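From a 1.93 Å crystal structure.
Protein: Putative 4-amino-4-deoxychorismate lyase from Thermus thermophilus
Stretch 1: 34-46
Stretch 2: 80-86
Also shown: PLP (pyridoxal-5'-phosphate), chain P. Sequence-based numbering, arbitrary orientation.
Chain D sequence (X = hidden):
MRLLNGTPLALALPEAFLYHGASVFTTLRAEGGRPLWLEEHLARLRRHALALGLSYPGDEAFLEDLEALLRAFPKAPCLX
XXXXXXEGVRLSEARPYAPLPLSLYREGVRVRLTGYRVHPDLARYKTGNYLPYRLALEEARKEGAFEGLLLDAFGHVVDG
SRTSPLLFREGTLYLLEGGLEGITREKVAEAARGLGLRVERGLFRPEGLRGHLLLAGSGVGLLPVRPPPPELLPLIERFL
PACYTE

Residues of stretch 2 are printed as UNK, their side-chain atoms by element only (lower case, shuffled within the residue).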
# COMPACT_ATOMS: atom_id res chain seq x y z
N ARG D 34 8.53 28.06 -34.93
CA ARG D 34 8.11 28.86 -33.79
C ARG D 34 7.85 27.95 -32.60
O ARG D 34 6.96 27.08 -32.68
CB ARG D 34 6.83 29.64 -34.14
CG ARG D 34 6.36 30.60 -33.06
CD ARG D 34 5.02 31.23 -33.40
NE ARG D 34 3.88 30.32 -33.21
CZ ARG D 34 3.24 30.13 -32.06
NH1 ARG D 34 3.64 30.75 -30.95
NH2 ARG D 34 2.22 29.28 -31.99
N PRO D 35 8.60 28.15 -31.51
CA PRO D 35 8.38 27.34 -30.30
C PRO D 35 7.09 27.73 -29.55
O PRO D 35 6.80 28.92 -29.34
CB PRO D 35 9.61 27.58 -29.45
CG PRO D 35 10.36 28.74 -30.07
CD PRO D 35 9.81 29.00 -31.43
N LEU D 36 6.32 26.71 -29.17
CA LEU D 36 5.05 26.92 -28.51
C LEU D 36 5.24 27.10 -27.02
O LEU D 36 5.94 26.31 -26.38
CB LEU D 36 4.08 25.77 -28.79
CG LEU D 36 3.29 25.79 -30.10
CD1 LEU D 36 4.17 25.78 -31.31
CD2 LEU D 36 2.31 24.58 -30.12
N TRP D 37 4.64 28.15 -26.49
CA TRP D 37 4.64 28.42 -25.06
C TRP D 37 6.03 28.45 -24.47
O TRP D 37 6.25 28.01 -23.36
CB TRP D 37 3.71 27.45 -24.31
CG TRP D 37 2.36 27.34 -24.93
CD1 TRP D 37 1.59 28.37 -25.40
CD2 TRP D 37 1.60 26.15 -25.15
NE1 TRP D 37 0.41 27.88 -25.91
CE2 TRP D 37 0.39 26.52 -25.77
CE3 TRP D 37 1.83 24.79 -24.88
CZ2 TRP D 37 -0.59 25.60 -26.12
CZ3 TRP D 37 0.85 23.87 -25.23
CH2 TRP D 37 -0.34 24.28 -25.84
N LEU D 38 6.97 29.05 -25.21
CA LEU D 38 8.37 29.13 -24.79
C LEU D 38 8.53 29.81 -23.43
O LEU D 38 9.30 29.34 -22.58
CB LEU D 38 9.22 29.84 -25.87
CG LEU D 38 10.71 30.06 -25.53
CD1 LEU D 38 11.42 28.71 -25.33
CD2 LEU D 38 11.45 30.90 -26.61
N GLU D 39 7.80 30.90 -23.22
CA GLU D 39 7.80 31.60 -21.94
C GLU D 39 7.42 30.68 -20.78
O GLU D 39 8.09 30.65 -19.77
CB GLU D 39 6.83 32.78 -21.97
CG GLU D 39 6.98 33.68 -20.76
CD GLU D 39 6.39 35.07 -20.96
OE1 GLU D 39 5.29 35.18 -21.56
OE2 GLU D 39 7.03 36.05 -20.51
N GLU D 40 6.34 29.94 -20.94
CA GLU D 40 5.86 29.02 -19.90
C GLU D 40 6.86 27.90 -19.61
O GLU D 40 7.07 27.54 -18.45
CB GLU D 40 4.50 28.43 -20.29
CG GLU D 40 3.33 29.45 -20.18
CD GLU D 40 3.07 30.21 -21.49
OE1 GLU D 40 3.88 30.12 -22.45
OE2 GLU D 40 2.04 30.93 -21.55
N HIS D 41 7.51 27.38 -20.66
CA HIS D 41 8.48 26.28 -20.49
C HIS D 41 9.71 26.78 -19.76
O HIS D 41 10.25 26.11 -18.86
CB HIS D 41 8.87 25.67 -21.84
CG HIS D 41 7.84 24.76 -22.40
ND1 HIS D 41 7.74 23.43 -22.03
CD2 HIS D 41 6.85 24.97 -23.30
CE1 HIS D 41 6.74 22.86 -22.68
NE2 HIS D 41 6.17 23.78 -23.45
N LEU D 42 10.17 27.98 -20.11
CA LEU D 42 11.38 28.49 -19.43
C LEU D 42 11.09 28.89 -17.98
O LEU D 42 11.93 28.70 -17.10
CB LEU D 42 12.04 29.63 -20.22
CG LEU D 42 12.54 29.21 -21.61
CD1 LEU D 42 13.18 30.40 -22.38
CD2 LEU D 42 13.51 28.02 -21.54
N ALA D 43 9.91 29.44 -17.74
CA ALA D 43 9.43 29.74 -16.38
C ALA D 43 9.35 28.46 -15.54
O ALA D 43 9.90 28.40 -14.44
CB ALA D 43 8.07 30.39 -16.45
N ARG D 44 8.69 27.43 -16.06
CA ARG D 44 8.61 26.17 -15.32
C ARG D 44 9.98 25.55 -15.04
O ARG D 44 10.25 25.12 -13.92
CB ARG D 44 7.74 25.15 -16.06
CG ARG D 44 7.57 23.84 -15.24
CD ARG D 44 6.53 22.92 -15.84
NE ARG D 44 7.05 22.30 -17.05
CZ ARG D 44 6.35 21.49 -17.84
NH1 ARG D 44 5.07 21.19 -17.57
NH2 ARG D 44 6.94 21.01 -18.94
N LEU D 45 10.84 25.52 -16.06
CA LEU D 45 12.17 24.90 -15.97
C LEU D 45 12.99 25.58 -14.89
O LEU D 45 13.63 24.92 -14.07
CB LEU D 45 12.89 24.95 -17.35
CG LEU D 45 14.24 24.22 -17.48
CD1 LEU D 45 14.06 22.70 -17.30
CD2 LEU D 45 14.97 24.52 -18.81
N ARG D 46 12.98 26.92 -14.86
CA ARG D 46 13.64 27.64 -13.77
C ARG D 46 13.04 27.30 -12.40
O ARG D 46 13.77 27.18 -11.43
CB ARG D 46 13.55 29.16 -14.00
CG ARG D 46 14.15 30.03 -12.90
CD ARG D 46 14.09 31.50 -13.34
NE ARG D 46 15.05 32.28 -12.58
CZ ARG D 46 14.82 32.83 -11.38
NH1 ARG D 46 13.63 32.69 -10.79
NH2 ARG D 46 15.79 33.51 -10.77
N UNK D 80 10.59 18.67 -32.15
CA UNK D 80 10.51 18.40 -30.72
C UNK D 80 11.80 18.90 -30.10
O UNK D 80 12.91 18.55 -30.55
c UNK D 80 10.32 16.91 -30.45
n UNK D 80 11.52 14.39 -25.17
n UNK D 80 10.58 14.83 -27.24
c UNK D 80 10.02 16.57 -28.98
c UNK D 80 10.62 15.20 -28.65
n UNK D 80 12.87 15.05 -26.90
c UNK D 80 11.65 14.75 -26.44
N UNK D 81 11.66 19.73 -29.08
CA UNK D 81 12.81 20.32 -28.43
C UNK D 81 12.86 19.83 -27.02
O UNK D 81 11.83 19.53 -26.41
c UNK D 81 13.64 22.55 -30.53
c UNK D 81 11.94 24.04 -29.47
c UNK D 81 12.67 21.86 -28.41
c UNK D 81 12.37 22.58 -29.73
N UNK D 82 14.06 19.78 -26.48
CA UNK D 82 14.22 19.44 -25.11
C UNK D 82 15.33 20.24 -24.44
O UNK D 82 16.45 20.31 -24.96
c UNK D 82 15.34 15.45 -21.35
n UNK D 82 15.88 16.12 -22.35
c UNK D 82 15.29 16.18 -23.65
c UNK D 82 14.55 17.96 -25.04
n UNK D 82 14.23 14.78 -21.58
n UNK D 82 15.92 15.45 -20.17
c UNK D 82 14.41 17.39 -23.68
N UNK D 83 15.01 20.81 -23.28
CA UNK D 83 15.94 21.63 -22.51
C UNK D 83 16.12 20.94 -21.17
O UNK D 83 15.16 20.68 -20.49
c UNK D 83 16.10 24.85 -25.54
c UNK D 83 15.23 23.91 -23.48
c UNK D 83 13.98 25.60 -24.72
c UNK D 83 15.38 23.04 -22.24
c UNK D 83 16.23 24.00 -24.44
c UNK D 83 14.12 24.74 -23.61
c UNK D 83 14.97 25.64 -25.68
N UNK D 84 17.36 20.65 -20.80
CA UNK D 84 17.64 19.89 -19.57
C UNK D 84 18.66 20.65 -18.73
O UNK D 84 19.67 21.13 -19.27
c UNK D 84 18.17 18.47 -19.90
c UNK D 84 18.26 17.59 -18.64
o UNK D 84 17.31 17.85 -20.84
N UNK D 85 18.37 20.78 -17.45
CA UNK D 85 19.25 21.38 -16.47
C UNK D 85 19.78 20.37 -15.42
O UNK D 85 19.00 19.66 -14.76
c UNK D 85 19.43 23.11 -14.65
c UNK D 85 18.12 23.65 -16.72
c UNK D 85 18.54 22.53 -15.72
N UNK D 86 21.09 20.33 -15.27
CA UNK D 86 21.71 19.74 -14.08
C UNK D 86 22.85 20.66 -13.66
O UNK D 86 23.13 21.67 -14.35
N1 PLP P . 3.01 14.15 -17.16
C2 PLP P . 4.33 13.88 -17.02
C2A PLP P . 4.75 12.82 -16.04
C3 PLP P . 5.28 14.56 -17.79
O3 PLP P . 6.59 14.25 -17.61
C4 PLP P . 4.84 15.55 -18.68
C4A PLP P . 5.79 16.37 -19.52
C5 PLP P . 3.48 15.83 -18.78
C6 PLP P . 2.59 15.10 -17.99
C5A PLP P . 2.93 16.86 -19.74
O4P PLP P . 3.31 18.21 -19.47
P PLP P . 3.30 19.38 -20.56
O1P PLP P . 1.87 19.59 -20.99
O2P PLP P . 4.13 18.95 -21.75
O3P PLP P . 3.92 20.47 -19.75

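Position 80 carries seven side-chain atoms, four carbons and three nitrogens. Three carbons lead to a nitrogen, and that nitrogen to a carbon bearing the other two nitrogens. This is a guanidinium on a long arm. It is out of reach of stretch 1. The residue is Arg80.

Position 81 has four side-chain carbons and no other element. The chain forks at the second carbon. Its CA-to-CB bond points toward stretch 1. One tip of the fork lies 4.2 Å from CB of Pro35. A four-carbon chain forked at its second atom is leucine, so this is Leu81. The tip that meets Pro35 CB is CD1 of Leu81.

Position 82 again has four carbons and three nitrogens, ending in a carbon with two terminal nitrogens. It is an arginine, Arg82. The side chain does not reach stretch 1. It turns instead along its own strand, to an oxygen on the side chain of position 84. NE of Arg82 donates a hydrogen bond to that oxygen at 2.7 Å. NH2 of Arg82 adds a weak one to the same oxygen at 2.9 Å.

Position 83 has seven carbons: one, then a ring of six. No oxygen or nitrogen is attached, which excludes tyrosine. CA-to-CB points toward stretch 1, and three leucines of the helix touch the side chain. CD2 of Leu45 lies 3.8 Å from its CB. The residue is Phe83. CD1 of Leu38 sits at the ring edge, near its plane, 4.1 Å from CE2 of Phe83. CD2 of Leu42 approaches obliquely, 3.9 Å from CD2 of Phe83.

Position 84 has three side-chain atoms. One carbon carries an oxygen and a second carbon. CA-to-CB points away from stretch 1, and nothing there is touched. This is Thr84, and its OG1 is the acceptor for Arg82.

Position 85 has three carbons, branched at the first. CA-to-CB points toward stretch 1. One branch lies 3.9 Å from CD2 of Leu45. The residue is Val85, and the touching atom is CG2.

Position 86 has backbone atoms alone. It is Gly86, and it makes no contact with stretch 1.

The contact is apolar packing, with no hydrogen bond across it. Alternation along the strand sends Leu81, Phe83 and Val85 toward stretch 1. Pro35 meets Leu81 before the helix starts. From the helix, Leu38, Leu42 and Leu45 pack against the side chain of Phe83, and Leu45 also spans to Val85. Leu38 and Leu42 leave the backbone sideways, but their ends come nearer. The two axes run nearly parallel, 18° apart and 10.0 Å at closest approach, so residues about one turn apart on the helix, Leu38, Leu42 and Leu45, can reach the strand. Together the stretches bury 269 Å². The helix also serves the cofactor: NH1 of Arg44 donates a hydrogen bond to O3P of PLP at 2.6 Å. Arg44 does not touch the strand.

Stretch 2 80-86: RLRFTVG
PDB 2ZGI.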